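Local coordinates for protein endoglucanase EG-II (Hypocrea jecorina, PDB 3QR3) that hydrolyses internal beta-1,4-glucosidic bonds of cellulose as an endoglucanase, using a glycoside hydrolase family 5 catalytic domain built as a TIM barrel, at residues Gly44-Val52 and Gln88-Leu96. Residues are numbered along the deposited sequence; the frame is centred on the assembly and turned at random.
Sequences GIGQMQHFV and QLVQGCLSL
Met48 and Ile45 of helix 44-55 reach across to Gly92 of helix 80-95, where the lack of a side chain leaves room for Ile45 CD1 to come close. The two helices are neighbours on the outside of a TIM barrel and run nearly parallel, at 17°, with segment axes 9.5 Å apart. Apolar packing carries the contact. The thioether of Met48, bent at its last torsion (chi3 -71°), runs over the backbone of the facing helix, and its SD sits 3.6 Å from Cys93 CB. Met48 CE touches both Cys93 N and Leu89 CD1, with CE to Leu89 CD1 at 3.7 Å. On the outer side Ile45 CD1 rests 3.7 Å from Gln88 O and 4.1 Å from Gly92 CA, filling the notch that the glycine leaves. Leu96, just past the end of its helix, closes the other end of the seam by splitting its methyls: CD1 presses on Met48 CB at 3.6 Å, while CD2 lies against the backbone and aliphatic stem of Gln49. Val52 meets the same leucine from the next turn, CG2 being 3.9 Å from Leu96 CB.

Beyond the seam, a disulfide from Cys93 to Cys100 ties helix 80-95 to strand 99-104, and Met48 and Leu89 pack inward on strand 59-64, which lies between the two helices in the chain. With van der Waals contacts and no hydrogen bond or salt bridge between the segments, their cohesion rests on shape and on burial of Met48 and Leu89 against the barrel wall.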
loop_
_atom_site.group_PDB
_atom_site.type_symbol
_atom_site.label_atom_id
_atom_site.label_comp_id
_atom_site.label_asym_id
_atom_site.label_seq_id
_atom_site.Cartn_x
_atom_site.Cartn_y
_atom_site.Cartn_z
ATOM N N GLY A 44 1.280 -13.601 9.732
ATOM C CA GLY A 44 1.376 -12.168 9.500
ATOM C C GLY A 44 1.291 -11.343 10.767
ATOM O O GLY A 44 1.968 -10.329 10.909
ATOM N N ILE A 45 0.455 -11.771 11.700
ATOM C CA ILE A 45 0.263 -11.015 12.922
ATOM C C ILE A 45 1.493 -11.119 13.812
ATOM O O ILE A 45 1.923 -10.132 14.396
ATOM C CB ILE A 45 -0.998 -11.461 13.670
ATOM C CG1 ILE A 45 -2.231 -11.125 12.822
ATOM C CG2 ILE A 45 -1.065 -10.781 15.026
ATOM C CD1 ILE A 45 -3.554 -11.334 13.517
ATOM N N GLY A 46 2.061 -12.320 13.898
ATOM C CA GLY A 46 3.318 -12.519 14.591
ATOM C C GLY A 46 4.444 -11.723 13.953
ATOM O O GLY A 46 5.305 -11.195 14.653
ATOM N N GLN A 47 4.445 -11.634 12.624
ATOM C CA GLN A 47 5.451 -10.820 11.939
ATOM C C GLN A 47 5.300 -9.357 12.341
ATOM O O GLN A 47 6.273 -8.703 12.730
ATOM C CB GLN A 47 5.337 -10.941 10.417
ATOM C CG GLN A 47 5.840 -12.243 9.831
ATOM C CD GLN A 47 5.531 -12.356 8.350
ATOM O OE1 GLN A 47 5.568 -11.360 7.622
ATOM N NE2 GLN A 47 5.214 -13.566 7.896
ATOM N N MET A 48 4.081 -8.842 12.244
ATOM C CA MET A 48 3.834 -7.439 12.596
ATOM C C MET A 48 4.285 -7.121 14.026
ATOM O O MET A 48 4.861 -6.066 14.283
ATOM C CB MET A 48 2.360 -7.076 12.407
ATOM C CG MET A 48 1.926 -6.982 10.941
ATOM S SD MET A 48 0.277 -6.277 10.736
ATOM C CE MET A 48 -0.740 -7.609 11.368
ATOM N N GLN A 49 4.032 -8.040 14.951
ATOM C CA GLN A 49 4.400 -7.808 16.346
ATOM C C GLN A 49 5.920 -7.658 16.479
ATOM O O GLN A 49 6.409 -6.775 17.180
ATOM C CB GLN A 49 3.879 -8.934 17.241
ATOM C CG GLN A 49 4.157 -8.728 18.719
ATOM C CD GLN A 49 3.787 -9.939 19.555
ATOM O OE1 GLN A 49 3.342 -9.805 20.694
ATOM N NE2 GLN A 49 3.974 -11.131 18.991
ATOM N N HIS A 50 6.657 -8.523 15.794
ATOM C CA HIS A 50 8.109 -8.404 15.711
ATOM C C HIS A 50 8.541 -7.062 15.105
ATOM O O HIS A 50 9.411 -6.379 15.643
ATOM C CB HIS A 50 8.684 -9.564 14.893
ATOM C CG HIS A 50 9.983 -9.250 14.222
ATOM N ND1 HIS A 50 11.168 -9.108 14.917
ATOM C CD2 HIS A 50 10.288 -9.061 12.916
ATOM C CE1 HIS A 50 12.145 -8.843 14.068
ATOM N NE2 HIS A 50 11.637 -8.806 12.847
ATOM N N PHE A 51 7.946 -6.701 13.976
ATOM C CA PHE A 51 8.285 -5.452 13.303
ATOM C C PHE A 51 8.068 -4.245 14.208
ATOM O O PHE A 51 8.874 -3.318 14.216
ATOM C CB PHE A 51 7.476 -5.300 12.010
ATOM C CG PHE A 51 7.994 -6.136 10.871
ATOM C CD1 PHE A 51 9.345 -6.141 10.563
ATOM C CD2 PHE A 51 7.130 -6.904 10.102
ATOM C CE1 PHE A 51 9.828 -6.900 9.510
ATOM C CE2 PHE A 51 7.604 -7.660 9.046
ATOM C CZ PHE A 51 8.954 -7.663 8.752
ATOM N N VAL A 52 6.984 -4.263 14.979
ATOM C CA VAL A 52 6.659 -3.137 15.847
ATOM C C VAL A 52 7.571 -3.127 17.075
ATOM O O VAL A 52 8.114 -2.084 17.447
ATOM C CB VAL A 52 5.175 -3.159 16.299
ATOM C CG1 VAL A 52 4.922 -2.110 17.396
ATOM C CG2 VAL A 52 4.248 -2.920 15.107
ATOM N N GLN A 88 -9.465 -9.659 10.673
ATOM C CA GLN A 88 -8.578 -10.189 11.704
ATOM C C GLN A 88 -7.172 -9.642 11.507
ATOM O O GLN A 88 -6.479 -9.331 12.472
ATOM C CB GLN A 88 -8.538 -11.728 11.703
ATOM C CG GLN A 88 -9.807 -12.396 12.182
ATOM C CD GLN A 88 -9.756 -13.912 12.010
ATOM O OE1 GLN A 88 -8.686 -14.518 12.053
ATOM N NE2 GLN A 88 -10.912 -14.522 11.818
ATOM N N LEU A 89 -6.747 -9.540 10.257
ATOM C CA LEU A 89 -5.414 -9.022 9.967
ATOM C C LEU A 89 -5.372 -7.507 10.257
ATOM O O LEU A 89 -4.415 -6.992 10.840
ATOM C CB LEU A 89 -5.033 -9.324 8.515
ATOM C CG LEU A 89 -3.621 -8.926 8.082
ATOM C CD1 LEU A 89 -2.585 -9.675 8.912
ATOM C CD2 LEU A 89 -3.436 -9.196 6.592
ATOM N N VAL A 90 -6.431 -6.812 9.874
ATOM C CA VAL A 90 -6.557 -5.380 10.160
ATOM C C VAL A 90 -6.496 -5.064 11.660
ATOM O O VAL A 90 -5.743 -4.191 12.082
ATOM C CB VAL A 90 -7.870 -4.800 9.576
ATOM C CG1 VAL A 90 -8.017 -3.316 9.932
ATOM C CG2 VAL A 90 -7.908 -4.990 8.069
ATOM N N GLN A 91 -7.289 -5.775 12.462
ATOM C CA GLN A 91 -7.277 -5.563 13.905
ATOM C C GLN A 91 -5.941 -5.947 14.538
ATOM O O GLN A 91 -5.504 -5.318 15.494
ATOM C CB GLN A 91 -8.440 -6.293 14.587
ATOM C CG GLN A 91 -9.819 -5.837 14.116
ATOM C CD GLN A 91 -9.990 -4.319 14.165
ATOM O OE1 GLN A 91 -9.514 -3.657 15.085
ATOM N NE2 GLN A 91 -10.666 -3.766 13.163
ATOM N N GLY A 92 -5.277 -6.959 13.990
ATOM C CA GLY A 92 -3.986 -7.356 14.517
ATOM C C GLY A 92 -2.991 -6.227 14.348
ATOM O O GLY A 92 -2.173 -5.939 15.225
ATOM N N CYS A 93 -3.076 -5.577 13.198
ATOM C CA CYS A 93 -2.227 -4.437 12.890
ATOM C C CYS A 93 -2.562 -3.261 13.818
ATOM O O CYS A 93 -1.679 -2.651 14.421
ATOM C CB CYS A 93 -2.431 -4.049 11.422
ATOM S SG CYS A 93 -1.702 -2.494 10.950
ATOM N N LEU A 94 -3.849 -2.966 13.951
ATOM C CA LEU A 94 -4.291 -1.832 14.772
ATOM C C LEU A 94 -4.003 -2.044 16.265
ATOM O O LEU A 94 -3.748 -1.092 16.990
ATOM C CB LEU A 94 -5.786 -1.571 14.567
ATOM C CG LEU A 94 -6.265 -1.093 13.195
ATOM C CD1 LEU A 94 -7.769 -1.113 13.164
ATOM C CD2 LEU A 94 -5.736 0.312 12.869
ATOM N N SER A 95 -4.046 -3.295 16.707
ATOM C CA SER A 95 -3.823 -3.636 18.113
ATOM C C SER A 95 -2.410 -3.332 18.566
ATOM O O SER A 95 -2.143 -3.201 19.760
ATOM C CB SER A 95 -4.129 -5.115 18.357
ATOM O OG SER A 95 -5.526 -5.363 18.271
ATOM N N LEU A 96 -1.505 -3.231 17.601
ATOM C CA LEU A 96 -0.107 -2.933 17.871
ATOM C C LEU A 96 0.151 -1.428 17.905
ATOM O O LEU A 96 1.295 -0.996 18.022
ATOM C CB LEU A 96 0.764 -3.587 16.796
ATOM C CG LEU A 96 0.775 -5.114 16.853
ATOM C CD1 LEU A 96 1.267 -5.695 15.540
ATOM C CD2 LEU A 96 1.636 -5.581 18.019
#